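PDB 3PZ5: leucyl-tRNA synthetase subunit alpha from Aquifex aeolicus, which probably attaches leucine to tRNA(Leu) as part of a two-subunit synthetase, with this CP1 domain hydrolysing wrongly charged tRNA. Local coordinates for residues A[22-27]-A[51-56]. The protein carries 1 engineered substitution. Numbering follows the deposited sequence.
Sequences ELIYID and VPVLAC. Engineered in segment 22-27: Leu23 (natural residue Pro).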
ATOM      1  N   GLU A  22       0.384  -1.796 -20.954  1.00 27.15           N
ATOM      2  CA  GLU A  22       0.565  -0.356 -21.098  1.00 27.27           C
ATOM      3  C   GLU A  22       1.306   0.216 -19.898  1.00 27.08           C
ATOM      4  O   GLU A  22       1.248  -0.347 -18.808  1.00 27.37           O
ATOM      5  CB  GLU A  22      -0.760   0.389 -21.380  1.00 27.31           C
ATOM      6  CG  GLU A  22      -2.031  -0.195 -20.761  1.00 28.00           C
ATOM      7  CD  GLU A  22      -2.550  -1.446 -21.481  1.00 29.09           C
ATOM      8  OE1 GLU A  22      -2.355  -1.597 -22.715  1.00 29.13           O
ATOM      9  OE2 GLU A  22      -3.157  -2.288 -20.792  1.00 29.06           O
ATOM     10  N   LEU A  23       2.025   1.317 -20.116  1.00 26.86           N
ATOM     11  CA  LEU A  23       2.826   1.928 -19.064  1.00 26.51           C
ATOM     12  C   LEU A  23       1.957   2.729 -18.107  1.00 26.20           C
ATOM     13  O   LEU A  23       1.500   3.830 -18.434  1.00 26.10           O
ATOM     14  CB  LEU A  23       3.941   2.801 -19.646  1.00 26.69           C
ATOM     15  CG  LEU A  23       5.124   3.131 -18.718  1.00 27.22           C
ATOM     16  CD1 LEU A  23       5.857   1.858 -18.268  1.00 27.21           C
ATOM     17  CD2 LEU A  23       6.105   4.121 -19.375  1.00 27.03           C
ATOM     18  N   ILE A  24       1.723   2.144 -16.933  1.00 25.64           N
ATOM     19  CA  ILE A  24       0.964   2.781 -15.860  1.00 25.14           C
ATOM     20  C   ILE A  24       1.710   2.588 -14.543  1.00 24.79           C
ATOM     21  O   ILE A  24       2.205   1.501 -14.248  1.00 24.97           O
ATOM     22  CB  ILE A  24      -0.479   2.198 -15.730  1.00 25.14           C
ATOM     23  CG1 ILE A  24      -1.258   2.370 -17.044  1.00 25.29           C
ATOM     24  CG2 ILE A  24      -1.231   2.853 -14.566  1.00 24.50           C
ATOM     25  CD1 ILE A  24      -2.654   1.796 -17.023  1.00 24.92           C
ATOM     26  N   TYR A  25       1.778   3.650 -13.753  1.00 24.31           N
ATOM     27  CA  TYR A  25       2.356   3.571 -12.426  1.00 23.97           C
ATOM     28  C   TYR A  25       1.444   4.233 -11.400  1.00 23.88           C
ATOM     29  O   TYR A  25       0.615   5.075 -11.743  1.00 23.60           O
ATOM     30  CB  TYR A  25       3.753   4.206 -12.402  1.00 23.79           C
ATOM     31  CG  TYR A  25       3.780   5.692 -12.702  1.00 23.19           C
ATOM     32  CD1 TYR A  25       3.373   6.626 -11.744  1.00 22.65           C
ATOM     33  CD2 TYR A  25       4.234   6.168 -13.934  1.00 22.42           C
ATOM     34  CE1 TYR A  25       3.405   7.989 -12.007  1.00 22.45           C
ATOM     35  CE2 TYR A  25       4.270   7.535 -14.208  1.00 21.94           C
ATOM     36  CZ  TYR A  25       3.856   8.438 -13.236  1.00 22.40           C
ATOM     37  OH  TYR A  25       3.880   9.794 -13.485  1.00 22.78           O
ATOM     38  N   ILE A  26       1.611   3.843 -10.142  1.00 23.92           N
ATOM     39  CA  ILE A  26       0.839   4.407  -9.052  1.00 24.07           C
ATOM     40  C   ILE A  26       1.782   5.131  -8.102  1.00 24.34           C
ATOM     41  O   ILE A  26       2.601   4.510  -7.416  1.00 24.38           O
ATOM     42  CB  ILE A  26       0.032   3.323  -8.296  1.00 23.99           C
ATOM     43  CG1 ILE A  26      -0.958   2.631  -9.240  1.00 23.89           C
ATOM     44  CG2 ILE A  26      -0.703   3.933  -7.105  1.00 24.12           C
ATOM     45  CD1 ILE A  26      -1.475   1.288  -8.736  1.00 23.70           C
ATOM     46  N   ASP A  27       1.684   6.452  -8.084  1.00 24.63           N
ATOM     47  CA  ASP A  27       2.420   7.226  -7.111  1.00 25.02           C
ATOM     48  C   ASP A  27       1.695   7.155  -5.781  1.00 25.20           C
ATOM     49  O   ASP A  27       0.466   7.233  -5.716  1.00 25.03           O
ATOM     50  CB  ASP A  27       2.612   8.668  -7.571  1.00 25.21           C
ATOM     51  CG  ASP A  27       3.762   8.821  -8.559  1.00 26.00           C
ATOM     52  OD1 ASP A  27       4.556   7.867  -8.715  1.00 26.60           O
ATOM     53  OD2 ASP A  27       3.877   9.905  -9.175  1.00 27.01           O
ATOM     54  N   VAL A  51      -8.888   3.095 -10.503  1.00 24.22           N
ATOM     55  CA  VAL A  51      -9.692   1.942 -10.077  1.00 23.98           C
ATOM     56  C   VAL A  51     -10.452   1.278 -11.236  1.00 23.86           C
ATOM     57  O   VAL A  51     -10.255   0.089 -11.484  1.00 23.94           O
ATOM     58  CB  VAL A  51     -10.634   2.268  -8.891  1.00 23.86           C
ATOM     59  CG1 VAL A  51     -11.585   1.121  -8.634  1.00 23.51           C
ATOM     60  CG2 VAL A  51      -9.821   2.554  -7.646  1.00 23.87           C
ATOM     61  N   PRO A  52     -11.309   2.033 -11.952  1.00 23.77           N
ATOM     62  CA  PRO A  52     -11.983   1.413 -13.094  1.00 23.74           C
ATOM     63  C   PRO A  52     -11.028   0.976 -14.214  1.00 23.63           C
ATOM     64  O   PRO A  52     -11.266  -0.047 -14.855  1.00 23.68           O
ATOM     65  CB  PRO A  52     -12.930   2.514 -13.587  1.00 23.61           C
ATOM     66  CG  PRO A  52     -12.385   3.777 -13.021  1.00 23.58           C
ATOM     67  CD  PRO A  52     -11.819   3.392 -11.701  1.00 23.77           C
ATOM     68  N   VAL A  53      -9.960   1.740 -14.430  1.00 23.53           N
ATOM     69  CA  VAL A  53      -8.979   1.439 -15.479  1.00 23.63           C
ATOM     70  C   VAL A  53      -8.301   0.080 -15.251  1.00 23.78           C
ATOM     71  O   VAL A  53      -8.279  -0.780 -16.143  1.00 23.52           O
ATOM     72  CB  VAL A  53      -7.899   2.541 -15.565  1.00 23.61           C
ATOM     73  CG1 VAL A  53      -6.842   2.194 -16.608  1.00 23.39           C
ATOM     74  CG2 VAL A  53      -8.532   3.886 -15.871  1.00 23.54           C
ATOM     75  N   LEU A  54      -7.754  -0.103 -14.053  1.00 23.90           N
ATOM     76  CA  LEU A  54      -7.077  -1.349 -13.700  1.00 24.24           C
ATOM     77  C   LEU A  54      -8.055  -2.515 -13.588  1.00 24.51           C
ATOM     78  O   LEU A  54      -7.737  -3.645 -13.979  1.00 24.35           O
ATOM     79  CB  LEU A  54      -6.271  -1.179 -12.408  1.00 24.25           C
ATOM     80  CG  LEU A  54      -5.165  -0.112 -12.432  1.00 24.14           C
ATOM     81  CD1 LEU A  54      -4.480  -0.022 -11.076  1.00 23.35           C
ATOM     82  CD2 LEU A  54      -4.145  -0.367 -13.547  1.00 23.34           C
ATOM     83  N   ALA A  55      -9.255  -2.225 -13.082  1.00 24.91           N
ATOM     84  CA  ALA A  55     -10.319  -3.228 -12.964  1.00 25.25           C
ATOM     85  C   ALA A  55     -10.709  -3.847 -14.302  1.00 25.53           C
ATOM     86  O   ALA A  55     -10.936  -5.054 -14.380  1.00 25.69           O
ATOM     87  CB  ALA A  55     -11.538  -2.640 -12.284  1.00 25.03           C
ATOM     88  N   CYS A  56     -10.793  -3.028 -15.348  1.00 26.04           N
ATOM     89  CA  CYS A  56     -11.145  -3.547 -16.669  1.00 26.80           C
ATOM     90  C   CYS A  56     -10.033  -4.427 -17.232  1.00 26.65           C
ATOM     91  O   CYS A  56     -10.298  -5.517 -17.753  1.00 26.53           O
ATOM     92  CB  CYS A  56     -11.506  -2.433 -17.652  1.00 26.64           C
ATOM     93  SG  CYS A  56     -12.329  -3.093 -19.123  1.00 29.70           S
TER
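Val53 and Leu54, which meet Ile24 and Ile26, ride on a helical turn held by the bond from Ala55 N to Val51 O (3.0 Å). The contact is a helix-on-sheet packing in the CP1 editing domain: helix 50-60 packs on strand 25-30, which pairs antiparallel with strand 12-18, and on the residue leading into it, Ile24. Side chains alternate along 24-27. Ile24 and Ile26 turn to the helix, while Tyr25 makes a cation-pi contact with Arg15 and Asp27 a salt bridge to the same arginine.

Across the gap the interaction is purely apolar, modest in extent (134 Å² buried, both sides summed), and the backbones stay well apart, 9.3 Å between Ile24 CA and Leu54 CA. Long branched side chains therefore have to bridge it. Leu54 does so with its fork: CG lies anti to the carbonyl carbon (chi1 -60°), and although its CB is not aimed at the strand, both methyls end up near the isoleucines, CD2 lying 4.4 Å from Ile24 CD1. Both isoleucines hold the CG1-CD1 arm extended (chi2 178° in Ile24), which carries CD1 out to the helix, and beta-branched Ile26 fits readily in an extended strand. Leu50, from the same helix, touches Ile24 and Ile26, while Val18 and Leu44 meet both Ile26 and Leu54. Toward the surface, the compact Val53 closes the contact, its CG1 meeting Ile24 CD1 at 4.2 Å. Deeper in, Ile26 and Leu54 cross obliquely, and the closest touch is methyl on methyl, Ile26 CD1 to Leu54 CD1 at 4.0 Å.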